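Local coordinates for protein DELTA1-pyrroline-2-carboxylate reductase (Thermococcus litoralis DSM 5473, PDB 6T3E) that probably catalyses the NADH-dependent reduction of delta1-pyrroline-2-carboxylate to L-proline, at residues Lys35-Lys40 against Ala331-Glu336; Leu76-Tyr81 against Ile325-Thr330; Pro105-Ser110 against Phe129-Arg134; Ala137-Ala142 against Asn243-Val248. One frame throughout, in Å; residues are numbered along the deposited sequence.

Contact 1 (Lys35-Lys40 against Ala331-Glu336)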
# COMPACT_ATOMS: atom_id res chain seq x y z
N LYS B 35 6.20 -7.36 -24.59
CA LYS B 35 7.31 -8.05 -25.23
C LYS B 35 7.80 -9.23 -24.38
O LYS B 35 8.10 -10.30 -24.92
CB LYS B 35 8.36 -6.97 -25.45
CG LYS B 35 9.69 -7.19 -26.05
CD LYS B 35 10.34 -5.78 -26.00
CE LYS B 35 9.65 -4.88 -27.01
NZ LYS B 35 8.36 -4.15 -26.60
N LEU B 36 7.88 -9.06 -23.05
CA LEU B 36 8.54 -10.00 -22.15
C LEU B 36 7.70 -11.24 -21.81
O LEU B 36 8.27 -12.32 -21.63
CB LEU B 36 8.92 -9.28 -20.86
CG LEU B 36 9.96 -8.19 -21.04
CD1 LEU B 36 10.13 -7.41 -19.73
CD2 LEU B 36 11.27 -8.78 -21.51
N ILE B 37 6.39 -11.08 -21.57
CA ILE B 37 5.59 -12.13 -20.94
C ILE B 37 4.43 -12.58 -21.83
O ILE B 37 3.79 -11.77 -22.52
CB ILE B 37 5.08 -11.66 -19.57
CG1 ILE B 37 4.20 -10.43 -19.74
CG2 ILE B 37 6.24 -11.30 -18.70
CD1 ILE B 37 3.89 -9.72 -18.44
N SER B 38 4.13 -13.87 -21.77
CA SER B 38 3.05 -14.52 -22.50
C SER B 38 2.14 -15.21 -21.49
O SER B 38 2.51 -15.41 -20.33
CB SER B 38 3.58 -15.55 -23.50
OG SER B 38 4.26 -16.60 -22.83
N MET B 39 0.93 -15.59 -21.93
CA MET B 39 -0.05 -16.10 -20.97
C MET B 39 0.31 -17.50 -20.46
O MET B 39 0.07 -17.81 -19.29
CB MET B 39 -1.44 -16.09 -21.61
CG MET B 39 -2.61 -16.46 -20.68
SD MET B 39 -2.85 -15.43 -19.22
CE MET B 39 -3.72 -14.01 -19.87
N LYS B 40 0.93 -18.34 -21.30
CA LYS B 40 1.33 -19.66 -20.84
C LYS B 40 2.33 -19.56 -19.70
O LYS B 40 2.25 -20.33 -18.72
CB LYS B 40 1.93 -20.45 -22.00
CG LYS B 40 2.23 -21.89 -21.65
CD LYS B 40 2.69 -22.66 -22.88
CE LYS B 40 3.62 -23.79 -22.49
NZ LYS B 40 4.15 -23.59 -21.11
N ALA B 331 5.26 -9.73 -11.58
CA ALA B 331 6.22 -8.64 -11.63
C ALA B 331 7.65 -9.15 -11.55
O ALA B 331 8.53 -8.65 -12.27
CB ALA B 331 5.97 -7.66 -10.50
N LYS B 332 7.91 -10.15 -10.70
CA LYS B 332 9.27 -10.66 -10.61
C LYS B 332 9.63 -11.47 -11.84
O LYS B 332 10.75 -11.38 -12.35
CB LYS B 332 9.43 -11.50 -9.34
CG LYS B 332 10.85 -12.02 -9.06
CD LYS B 332 11.68 -11.05 -8.17
CE LYS B 332 13.12 -11.57 -7.86
NZ LYS B 332 14.17 -10.49 -7.87
N LEU B 333 8.65 -12.19 -12.39
CA LEU B 333 8.79 -12.86 -13.68
C LEU B 333 9.18 -11.86 -14.76
O LEU B 333 10.14 -12.08 -15.51
CB LEU B 333 7.47 -13.56 -14.02
CG LEU B 333 7.28 -14.42 -15.25
CD1 LEU B 333 6.76 -13.64 -16.43
CD2 LEU B 333 8.57 -15.12 -15.58
N ALA B 334 8.44 -10.76 -14.86
CA ALA B 334 8.71 -9.77 -15.89
C ALA B 334 10.03 -9.05 -15.62
O ALA B 334 10.79 -8.78 -16.56
CB ALA B 334 7.56 -8.78 -15.97
N TYR B 335 10.31 -8.73 -14.36
CA TYR B 335 11.53 -8.01 -14.03
C TYR B 335 12.77 -8.81 -14.38
O TYR B 335 13.72 -8.29 -14.98
CB TYR B 335 11.52 -7.65 -12.54
CG TYR B 335 12.82 -7.12 -12.01
CD1 TYR B 335 13.23 -5.82 -12.28
CD2 TYR B 335 13.66 -7.93 -11.23
CE1 TYR B 335 14.43 -5.33 -11.79
CE2 TYR B 335 14.85 -7.44 -10.72
CZ TYR B 335 15.23 -6.14 -11.01
OH TYR B 335 16.40 -5.63 -10.51
N GLU B 336 12.77 -10.11 -14.05
CA GLU B 336 13.97 -10.90 -14.30
C GLU B 336 14.16 -11.17 -15.79
O GLU B 336 15.30 -11.34 -16.24
CB GLU B 336 13.90 -12.21 -13.52
CG GLU B 336 14.16 -12.05 -12.02
CD GLU B 336 14.09 -13.37 -11.28
OE1 GLU B 336 14.12 -14.42 -11.96
OE2 GLU B 336 14.00 -13.37 -10.04

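Contact 2 (Leu76-Tyr81 against Ile325-Thr330)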
# COMPACT_ATOMS: atom_id res chain seq x y z
N LEU B 76 -6.82 0.61 -4.85
CA LEU B 76 -6.52 -0.61 -4.12
C LEU B 76 -5.01 -0.76 -3.95
O LEU B 76 -4.25 -0.68 -4.92
CB LEU B 76 -7.13 -1.82 -4.86
CG LEU B 76 -8.67 -1.95 -4.85
CD1 LEU B 76 -9.40 -1.11 -5.93
CD2 LEU B 76 -9.11 -3.41 -4.94
N TYR B 77 -4.58 -1.02 -2.72
CA TYR B 77 -3.16 -1.17 -2.38
C TYR B 77 -2.93 -2.61 -1.95
O TYR B 77 -3.43 -3.04 -0.90
CB TYR B 77 -2.76 -0.17 -1.30
CG TYR B 77 -3.17 1.24 -1.66
CD1 TYR B 77 -2.33 2.06 -2.41
CD2 TYR B 77 -4.41 1.74 -1.30
CE1 TYR B 77 -2.71 3.35 -2.78
CE2 TYR B 77 -4.80 3.03 -1.67
CZ TYR B 77 -3.95 3.82 -2.39
OH TYR B 77 -4.34 5.09 -2.74
N MET B 78 -2.17 -3.36 -2.77
CA MET B 78 -2.03 -4.81 -2.69
C MET B 78 -0.56 -5.19 -2.55
O MET B 78 0.10 -5.54 -3.54
CB MET B 78 -2.64 -5.50 -3.91
CG MET B 78 -4.07 -5.06 -4.25
SD MET B 78 -4.73 -5.70 -5.80
CE MET B 78 -4.69 -7.47 -5.55
N PRO B 79 -0.03 -5.16 -1.33
CA PRO B 79 1.34 -5.64 -1.10
C PRO B 79 1.40 -7.13 -0.78
O PRO B 79 0.45 -7.74 -0.28
CB PRO B 79 1.78 -4.80 0.11
CG PRO B 79 0.51 -4.54 0.87
CD PRO B 79 -0.62 -4.52 -0.14
N SER B 80 2.54 -7.74 -1.10
CA SER B 80 2.73 -9.14 -0.75
C SER B 80 4.21 -9.48 -0.84
O SER B 80 4.98 -8.85 -1.57
CB SER B 80 1.92 -10.09 -1.65
OG SER B 80 2.54 -10.28 -2.91
N TYR B 81 4.60 -10.50 -0.08
CA TYR B 81 5.97 -10.98 -0.07
C TYR B 81 5.94 -12.49 -0.23
O TYR B 81 5.36 -13.19 0.60
CB TYR B 81 6.70 -10.57 1.21
CG TYR B 81 8.09 -11.15 1.33
CD1 TYR B 81 8.92 -11.24 0.22
CD2 TYR B 81 8.56 -11.61 2.55
CE1 TYR B 81 10.20 -11.78 0.33
CE2 TYR B 81 9.82 -12.16 2.67
CZ TYR B 81 10.64 -12.25 1.56
OH TYR B 81 11.90 -12.79 1.69
N ILE B 325 -0.49 -11.85 -4.52
CA ILE B 325 0.60 -12.76 -4.90
C ILE B 325 0.70 -12.88 -6.40
O ILE B 325 1.79 -13.14 -6.94
CB ILE B 325 0.43 -14.15 -4.26
CG1 ILE B 325 -0.83 -14.84 -4.76
CG2 ILE B 325 0.44 -14.05 -2.77
CD1 ILE B 325 -0.88 -16.32 -4.42
N GLU B 326 -0.42 -12.75 -7.11
CA GLU B 326 -0.38 -12.84 -8.57
C GLU B 326 0.39 -11.68 -9.18
O GLU B 326 1.09 -11.85 -10.18
CB GLU B 326 -1.80 -12.92 -9.11
CG GLU B 326 -2.75 -13.70 -8.20
CD GLU B 326 -4.22 -13.56 -8.57
OE1 GLU B 326 -4.63 -12.50 -9.07
OE2 GLU B 326 -4.96 -14.54 -8.36
N ASP B 327 0.31 -10.49 -8.57
CA ASP B 327 1.11 -9.38 -9.06
C ASP B 327 2.58 -9.60 -8.76
O ASP B 327 3.43 -9.38 -9.64
CB ASP B 327 0.61 -8.07 -8.45
CG ASP B 327 -0.89 -7.90 -8.56
OD1 ASP B 327 -1.42 -7.91 -9.70
OD2 ASP B 327 -1.56 -7.78 -7.50
N ALA B 328 2.92 -10.09 -7.57
CA ALA B 328 4.33 -10.24 -7.22
C ALA B 328 5.00 -11.30 -8.09
O ALA B 328 6.12 -11.11 -8.56
CB ALA B 328 4.50 -10.56 -5.73
N ILE B 329 4.33 -12.44 -8.31
CA ILE B 329 4.96 -13.49 -9.10
C ILE B 329 5.07 -13.05 -10.56
O ILE B 329 6.03 -13.42 -11.25
CB ILE B 329 4.20 -14.82 -8.95
CG1 ILE B 329 5.06 -15.97 -9.48
CG2 ILE B 329 2.87 -14.80 -9.65
CD1 ILE B 329 6.29 -16.22 -8.65
N THR B 330 4.11 -12.28 -11.05
CA THR B 330 4.20 -11.79 -12.42
C THR B 330 5.22 -10.66 -12.55
O THR B 330 6.03 -10.65 -13.49
CB THR B 330 2.81 -11.38 -12.89
OG1 THR B 330 1.96 -12.53 -12.84
CG2 THR B 330 2.85 -10.85 -14.31

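Contact 3 (Pro105-Ser110 against Phe129-Arg134). With NAI (1,4-dihydronicotinamide adenine dinucleotide), chain F; PRO (proline), chain E.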
# COMPACT_ATOMS: atom_id res chain seq x y z
N PRO B 105 -9.04 3.78 -19.56
CA PRO B 105 -9.49 2.45 -19.12
C PRO B 105 -10.07 2.50 -17.72
O PRO B 105 -9.74 3.37 -16.91
CB PRO B 105 -8.21 1.61 -19.17
CG PRO B 105 -7.24 2.39 -20.01
CD PRO B 105 -7.58 3.82 -19.77
N SER B 106 -10.98 1.56 -17.44
CA SER B 106 -11.56 1.51 -16.10
C SER B 106 -10.49 1.20 -15.05
O SER B 106 -10.48 1.79 -13.96
CB SER B 106 -12.68 0.47 -16.04
OG SER B 106 -13.74 0.82 -16.92
N VAL B 107 -9.55 0.33 -15.38
CA VAL B 107 -8.57 -0.16 -14.42
C VAL B 107 -7.19 0.33 -14.84
O VAL B 107 -6.76 0.11 -15.98
CB VAL B 107 -8.63 -1.69 -14.31
CG1 VAL B 107 -7.44 -2.22 -13.56
CG2 VAL B 107 -9.91 -2.10 -13.61
N LEU B 108 -6.54 1.05 -13.93
CA LEU B 108 -5.19 1.57 -14.11
C LEU B 108 -4.35 1.12 -12.93
O LEU B 108 -4.81 1.16 -11.78
CB LEU B 108 -5.21 3.11 -14.21
CG LEU B 108 -6.03 3.74 -15.34
CD1 LEU B 108 -5.98 5.26 -15.33
CD2 LEU B 108 -5.53 3.21 -16.71
N ALA B 109 -3.13 0.65 -13.19
CA ALA B 109 -2.31 0.09 -12.13
C ALA B 109 -0.84 0.48 -12.31
O ALA B 109 -0.37 0.78 -13.41
CB ALA B 109 -2.44 -1.44 -12.06
N SER B 110 -0.11 0.43 -11.19
CA SER B 110 1.34 0.56 -11.15
C SER B 110 1.86 -0.47 -10.15
O SER B 110 1.21 -0.73 -9.13
CB SER B 110 1.78 1.95 -10.71
OG SER B 110 1.08 2.97 -11.40
N PHE B 129 -1.23 -3.71 -17.80
CA PHE B 129 -1.14 -4.90 -18.63
C PHE B 129 -0.93 -6.15 -17.78
O PHE B 129 -1.51 -7.21 -18.06
CB PHE B 129 -0.02 -4.71 -19.65
CG PHE B 129 0.40 -5.95 -20.36
CD1 PHE B 129 -0.37 -6.48 -21.39
CD2 PHE B 129 1.59 -6.58 -20.03
CE1 PHE B 129 0.04 -7.62 -22.06
CE2 PHE B 129 2.00 -7.71 -20.69
CZ PHE B 129 1.22 -8.23 -21.71
N ILE B 130 -0.13 -6.03 -16.72
CA ILE B 130 0.12 -7.16 -15.83
C ILE B 130 -1.14 -7.53 -15.07
O ILE B 130 -1.38 -8.70 -14.78
CB ILE B 130 1.29 -6.85 -14.89
CG1 ILE B 130 2.60 -7.11 -15.62
CG2 ILE B 130 1.19 -7.69 -13.61
CD1 ILE B 130 3.66 -6.16 -15.23
N THR B 131 -1.93 -6.53 -14.69
CA THR B 131 -3.19 -6.82 -14.01
C THR B 131 -4.08 -7.69 -14.87
O THR B 131 -4.57 -8.74 -14.42
CB THR B 131 -3.91 -5.52 -13.67
OG1 THR B 131 -3.12 -4.73 -12.77
CG2 THR B 131 -5.29 -5.80 -13.05
N ALA B 132 -4.23 -7.34 -16.15
CA ALA B 132 -5.04 -8.14 -17.05
C ALA B 132 -4.43 -9.52 -17.27
O ALA B 132 -5.15 -10.53 -17.30
CB ALA B 132 -5.23 -7.40 -18.37
N MET B 133 -3.09 -9.60 -17.41
CA MET B 133 -2.46 -10.89 -17.63
C MET B 133 -2.62 -11.80 -16.42
O MET B 133 -3.07 -12.95 -16.55
CB MET B 133 -0.98 -10.71 -18.00
CG MET B 133 -0.75 -9.99 -19.33
SD MET B 133 -1.16 -10.98 -20.80
CE MET B 133 -0.13 -12.42 -20.56
N ARG B 134 -2.31 -11.29 -15.23
CA ARG B 134 -2.39 -12.13 -14.03
C ARG B 134 -3.83 -12.51 -13.68
O ARG B 134 -4.06 -13.58 -13.10
CB ARG B 134 -1.73 -11.41 -12.84
CG ARG B 134 -2.50 -10.19 -12.36
CD ARG B 134 -2.99 -10.35 -10.96
NE ARG B 134 -4.36 -9.91 -10.80
CZ ARG B 134 -4.79 -9.20 -9.76
NH1 ARG B 134 -3.96 -8.84 -8.80
NH2 ARG B 134 -6.06 -8.84 -9.69
PA NAI F . -13.91 -2.48 -18.72
O1A NAI F . -14.68 -1.22 -18.42
O2A NAI F . -12.79 -2.17 -19.70
O5B NAI F . -14.87 -3.69 -19.28
C5B NAI F . -16.09 -3.85 -18.55
C4B NAI F . -17.20 -4.40 -19.55
O4B NAI F . -18.26 -4.73 -18.89
C3B NAI F . -17.63 -3.27 -20.51
O3B NAI F . -17.41 -3.67 -21.78
C2B NAI F . -19.13 -3.06 -20.20
O2B NAI F . -19.87 -2.59 -21.42
C1B NAI F . -19.50 -4.25 -19.82
N9A NAI F . -20.72 -4.22 -19.05
C8A NAI F . -20.90 -3.42 -18.00
N7A NAI F . -22.11 -3.65 -17.52
C5A NAI F . -22.69 -4.60 -18.27
C6A NAI F . -23.93 -5.18 -18.19
N6A NAI F . -25.05 -4.99 -17.29
N1A NAI F . -24.29 -6.12 -19.07
C2A NAI F . -23.41 -6.50 -20.03
N3A NAI F . -22.18 -5.92 -20.10
C4A NAI F . -21.83 -4.96 -19.21
O3 NAI F . -13.29 -2.99 -17.27
PN NAI F . -12.41 -4.40 -17.09
O1N NAI F . -10.97 -3.94 -16.97
O2N NAI F . -12.63 -5.34 -18.24
O5D NAI F . -12.87 -5.14 -15.72
C5D NAI F . -13.95 -5.99 -15.80
C4D NAI F . -14.36 -6.39 -14.36
O4D NAI F . -13.43 -7.14 -13.78
C3D NAI F . -14.48 -5.14 -13.48
O3D NAI F . -15.58 -5.28 -12.65
C2D NAI F . -13.21 -5.14 -12.62
O2D NAI F . -13.48 -4.34 -11.34
C1D NAI F . -13.02 -6.42 -12.41
N1N NAI F . -11.59 -6.69 -12.14
C2N NAI F . -11.19 -7.64 -11.13
C3N NAI F . -9.77 -8.28 -11.18
C7N NAI F . -9.65 -9.69 -10.55
O7N NAI F . -10.63 -10.20 -10.14
N7N NAI F . -8.33 -10.37 -10.46
C4N NAI F . -8.80 -7.90 -12.28
C5N NAI F . -9.12 -6.55 -12.94
C6N NAI F . -10.56 -6.01 -12.90
N PRO E . -9.73 -5.55 -8.55
CA PRO E . -8.66 -5.58 -9.55
C PRO E . -7.32 -6.11 -9.04
O PRO E . -7.23 -6.80 -8.02
CB PRO E . -8.53 -4.11 -9.96
CG PRO E . -9.93 -3.58 -9.83
CD PRO E . -10.61 -4.38 -8.73
OXT PRO E . -6.29 -5.84 -9.65

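Contact 4 (Ala137-Ala142 against Asn243-Val248). With NAI (1,4-dihydronicotinamide adenine dinucleotide), chain F.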
# COMPACT_ATOMS: atom_id res chain seq x y z
N ALA B 137 -4.74 -15.34 -16.14
CA ALA B 137 -4.01 -16.54 -15.78
C ALA B 137 -4.56 -17.17 -14.51
O ALA B 137 -4.61 -18.41 -14.41
CB ALA B 137 -2.52 -16.23 -15.61
N ALA B 138 -4.96 -16.35 -13.54
CA ALA B 138 -5.55 -16.89 -12.32
C ALA B 138 -6.80 -17.71 -12.64
O ALA B 138 -6.98 -18.82 -12.12
CB ALA B 138 -5.88 -15.77 -11.34
N SER B 139 -7.65 -17.21 -13.53
CA SER B 139 -8.78 -18.00 -13.98
C SER B 139 -8.33 -19.15 -14.87
O SER B 139 -9.03 -20.17 -14.97
CB SER B 139 -9.81 -17.12 -14.71
OG SER B 139 -10.16 -15.98 -13.93
N GLY B 140 -7.17 -19.01 -15.53
CA GLY B 140 -6.67 -20.11 -16.34
C GLY B 140 -6.32 -21.33 -15.52
O GLY B 140 -6.68 -22.46 -15.88
N VAL B 141 -5.63 -21.14 -14.39
CA VAL B 141 -5.30 -22.29 -13.55
C VAL B 141 -6.57 -22.89 -12.95
O VAL B 141 -6.72 -24.11 -12.88
CB VAL B 141 -4.25 -21.94 -12.47
CG1 VAL B 141 -3.04 -21.28 -13.10
CG2 VAL B 141 -4.83 -21.06 -11.38
N ALA B 142 -7.52 -22.04 -12.53
CA ALA B 142 -8.76 -22.58 -11.98
C ALA B 142 -9.54 -23.34 -13.04
O ALA B 142 -10.13 -24.38 -12.75
CB ALA B 142 -9.61 -21.48 -11.36
N ASN B 243 -16.25 -18.48 -14.67
CA ASN B 243 -15.22 -17.61 -14.11
C ASN B 243 -15.81 -16.21 -14.01
O ASN B 243 -16.20 -15.62 -15.02
CB ASN B 243 -13.96 -17.62 -14.97
CG ASN B 243 -13.29 -18.98 -15.01
OD1 ASN B 243 -12.94 -19.54 -13.98
ND2 ASN B 243 -13.09 -19.50 -16.21
N SER B 244 -15.90 -15.70 -12.78
CA SER B 244 -16.47 -14.39 -12.51
C SER B 244 -15.41 -13.53 -11.83
O SER B 244 -14.95 -13.87 -10.73
CB SER B 244 -17.73 -14.51 -11.65
OG SER B 244 -18.26 -13.24 -11.33
N VAL B 245 -15.00 -12.45 -12.48
CA VAL B 245 -13.93 -11.60 -11.97
C VAL B 245 -14.40 -10.18 -11.70
O VAL B 245 -13.63 -9.38 -11.15
CB VAL B 245 -12.70 -11.61 -12.90
CG1 VAL B 245 -12.43 -13.03 -13.37
CG2 VAL B 245 -12.92 -10.69 -14.08
N GLY B 246 -15.65 -9.86 -12.03
CA GLY B 246 -16.12 -8.51 -11.83
C GLY B 246 -16.12 -8.14 -10.36
O GLY B 246 -16.25 -8.99 -9.48
N TRP B 247 -15.91 -6.85 -10.10
CA TRP B 247 -15.94 -6.31 -8.75
C TRP B 247 -16.15 -4.81 -8.84
O TRP B 247 -15.39 -4.13 -9.53
CB TRP B 247 -14.65 -6.63 -8.00
CG TRP B 247 -14.63 -6.04 -6.63
CD1 TRP B 247 -15.10 -6.60 -5.48
CD2 TRP B 247 -14.15 -4.74 -6.28
NE1 TRP B 247 -14.93 -5.74 -4.42
CE2 TRP B 247 -14.35 -4.59 -4.88
CE3 TRP B 247 -13.57 -3.69 -7.00
CZ2 TRP B 247 -13.99 -3.43 -4.20
CZ3 TRP B 247 -13.22 -2.55 -6.32
CH2 TRP B 247 -13.43 -2.42 -4.93
N VAL B 248 -17.20 -4.30 -8.17
CA VAL B 248 -17.39 -2.85 -8.04
C VAL B 248 -17.77 -2.54 -6.60
O VAL B 248 -18.61 -1.68 -6.34
CB VAL B 248 -18.44 -2.29 -9.02
CG1 VAL B 248 -18.24 -0.78 -9.24
CG2 VAL B 248 -18.42 -3.02 -10.37
PA NAI F . -13.91 -2.48 -18.72
O1A NAI F . -14.68 -1.22 -18.42
O2A NAI F . -12.79 -2.17 -19.70
O5B NAI F . -14.87 -3.69 -19.28
C5B NAI F . -16.09 -3.85 -18.55
C4B NAI F . -17.20 -4.40 -19.55
O4B NAI F . -18.26 -4.73 -18.89
C3B NAI F . -17.63 -3.27 -20.51
O3B NAI F . -17.41 -3.67 -21.78
C2B NAI F . -19.13 -3.06 -20.20
O2B NAI F . -19.87 -2.59 -21.42
C1B NAI F . -19.50 -4.25 -19.82
N9A NAI F . -20.72 -4.22 -19.05
C8A NAI F . -20.90 -3.42 -18.00
N7A NAI F . -22.11 -3.65 -17.52
C5A NAI F . -22.69 -4.60 -18.27
C6A NAI F . -23.93 -5.18 -18.19
N6A NAI F . -25.05 -4.99 -17.29
N1A NAI F . -24.29 -6.12 -19.07
C2A NAI F . -23.41 -6.50 -20.03
N3A NAI F . -22.18 -5.92 -20.10
C4A NAI F . -21.83 -4.96 -19.21
O3 NAI F . -13.29 -2.99 -17.27
PN NAI F . -12.41 -4.40 -17.09
O1N NAI F . -10.97 -3.94 -16.97
O2N NAI F . -12.63 -5.34 -18.24
O5D NAI F . -12.87 -5.14 -15.72
C5D NAI F . -13.95 -5.99 -15.80
C4D NAI F . -14.36 -6.39 -14.36
O4D NAI F . -13.43 -7.14 -13.78
C3D NAI F . -14.48 -5.14 -13.48
O3D NAI F . -15.58 -5.28 -12.65
C2D NAI F . -13.21 -5.14 -12.62
O2D NAI F . -13.48 -4.34 -11.34
C1D NAI F . -13.02 -6.42 -12.41
N1N NAI F . -11.59 -6.69 -12.14
C2N NAI F . -11.19 -7.64 -11.13
C3N NAI F . -9.77 -8.28 -11.18
C7N NAI F . -9.65 -9.69 -10.55
O7N NAI F . -10.63 -10.20 -10.14
N7N NAI F . -8.33 -10.37 -10.46
C4N NAI F . -8.80 -7.90 -12.28
C5N NAI F . -9.12 -6.55 -12.94
C6N NAI F . -10.56 -6.01 -12.90

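Contact 1 (Lys35-Lys40 against Ala331-Glu336)
Leu36 meets Ala334 at a peptide carbonyl, the one flat group at this interface: no ring, carboxylate or side-chain amide comes between the segments, and methyl CD1 of Leu36 lies 3.5 Å from Ala334 O. The rest is branched aliphatic packing. CG2 of Ile37 touches CD1 of Leu333 at 3.3 Å and also reaches CB of Ala334, at 3.9 Å. It can do so because CG2 lies anti to its own carbonyl carbon, which leaves the longer CG1 arm to reach Phe129 and Ile130 of helix 128-146. Leu333 comes in from the flank of its helix. Its CG is anti to the backbone N (chi1 -176°), which swings the isobutyl end across the Ile37 side chain at a slant. Ile37 is the first residue to leave helical geometry after helix 30-36, and Ser38 is the N-cap of helix 39-54, so the joint between them rests on helix 324-341. No hydrogen bond links the two segments, although Lys337, one residue further on, donates to Leu36 O. This chemistry points to a mostly hydrophobic seam, held by shape and burial, with its polar tie just beyond the four touching residues.

Contact 2 (Leu76-Tyr81 against Ile325-Thr330)
Ser80 presses on the first turns of helix 324-341 and makes the closer half of this contact. Its OG is 3.4 Å from CB of Ala328 and 3.7 Å from CA of Ile325, and here the backbones come within 5.9 Å between the CA atoms of Ser80 and Ile325. With chi1 at 79°, OG is lodged between the backbone N and the carbonyl carbon, which aims it at the helix, where Ala324 O offers a weak hydrogen bond. The small size of Ser80 and Ala328 is consistent with so close an approach. Two residues back along the strand the spacing opens to 8.4 Å between the CA atoms of Met78 and Asp327, and a long side chain has to bridge it. Met78 bends at chi3 (61°), bringing CE to 3.7 Å from OD2 of Asp327, the two side chains meeting nearly at right angles. This looser end faces the bound proline, which Met78 touches, and not the solvent, since every touching residue is buried. The other carboxylate oxygen, Asp327 OD1, has stronger partners in salt bridges to Arg134 and Lys91, so the thioether methyl borders a charged cluster. The short axes of strand and helix approach to 7.7 Å at 62°. Strand 73-82 runs antiparallel between strands 58-68 and 87-95, with Pro79 packing on Tyr77 of the second subunit, while helix 324-341 is backed by Phe50 and Ala49 of helix 39-54 and by Ile130 of helix 128-146.

Contact 3 (Pro105-Ser110 against Phe129-Arg134)
Ala109 and Val107, alternate residues of a strand, both direct their CB toward the helix turn carrying Thr131, with 7.2 Å between the CA atoms of Ala109 and Thr131. Thr131 answers with both branches. OG1 comes to 3.4 Å from CB of Ala109, while its hydrogen bonds go to Gly127 O and Lys91. CG2, anti to the backbone N (chi1 -63° for OG1), lies 4.2 Å from CG1 of Val107 and also borders OXT of the proline and C5N of the nicotinamide. Just before the strand begins, Ser106 OG donates to the cofactor's phosphate oxygen O1A at 2.7 Å. One helical turn on from Thr131, Arg134 offers the edge of its guanidinium: NH2 donates in plane to the proline O, at 2.9 Å and 156°, and its NE and NH1 are held by salt bridges to Glu326 and Asp327. With an alanine here, that carboxylate oxygen would probably lose this donor and Glu326 its salt-bridge mate. The strand and helix thus form two walls of the active site, where the proline CA lies close to nicotinamide C4N, a placement consistent with hydride passing between these carbons during reduction of the imine.

Contact 4 (Ala137-Ala142 against Asn243-Val248)
The CB of Ser139 sits over the face of the Asn243 amide, 4.0 Å from CG of Asn243, so methylene meets amide without a hydrogen bond between them. The polar ends are turned to other partners. Asn243 twists its amide (chi2 -57°) so that OD1 accepts from His241 and ND2 donates to Thr143, while OG of Ser139 bonds to Gln166. That same OG lies 3.8 Å from CG1 of Val245. The two valine methyls divide their work: CG1 sits beside the backbone N and looks to Ser139, and CG2, 3.6 Å from the ribose oxygen O4D, borders the cofactor. Beyond Val245 the loop grips the nicotinamide ribose by its backbone. Trp247 N donates to O3D at 3.0 Å with a nearly straight bond (167°), and O2D of the ribose donates back to Trp247 O at 2.6 Å. A loop at the C-terminal end of a parallel strand lining the cofactor site is consistent with a Rossmann-type dinucleotide-binding domain. Strand 241-244 lies between strands 219-222 and 316-319. Helix 128-146 rests against it, with Phe318 of strand 316-319 touching Ser139, Ala142 and Asn243, and with helices 161-173 and 39-54 packed alongside.

Read from the N terminus, the chain opens contact 1 at the joint of helices 30-36 and 39-54, then contact 2 in strand 73-82. Contact 3 is the shortest loop, opened in strand 107-114 and closed 19 residues later by helix 128-146. The same helix opens contact 4, closed after about a hundred residues at the end of strand 241-244. Helix 324-341 then closes contact 2 and, directly after, contact 1. Contacts 3 and 4 therefore follow in series within contact 2, itself within contact 1, and none cross. Helix 128-146 ties the mixed sheet to the parallel, cofactor-binding sheet, while helix 324-341 packs on the mixed sheet; salt bridges between contacts 2 and 3 meet beside the proline.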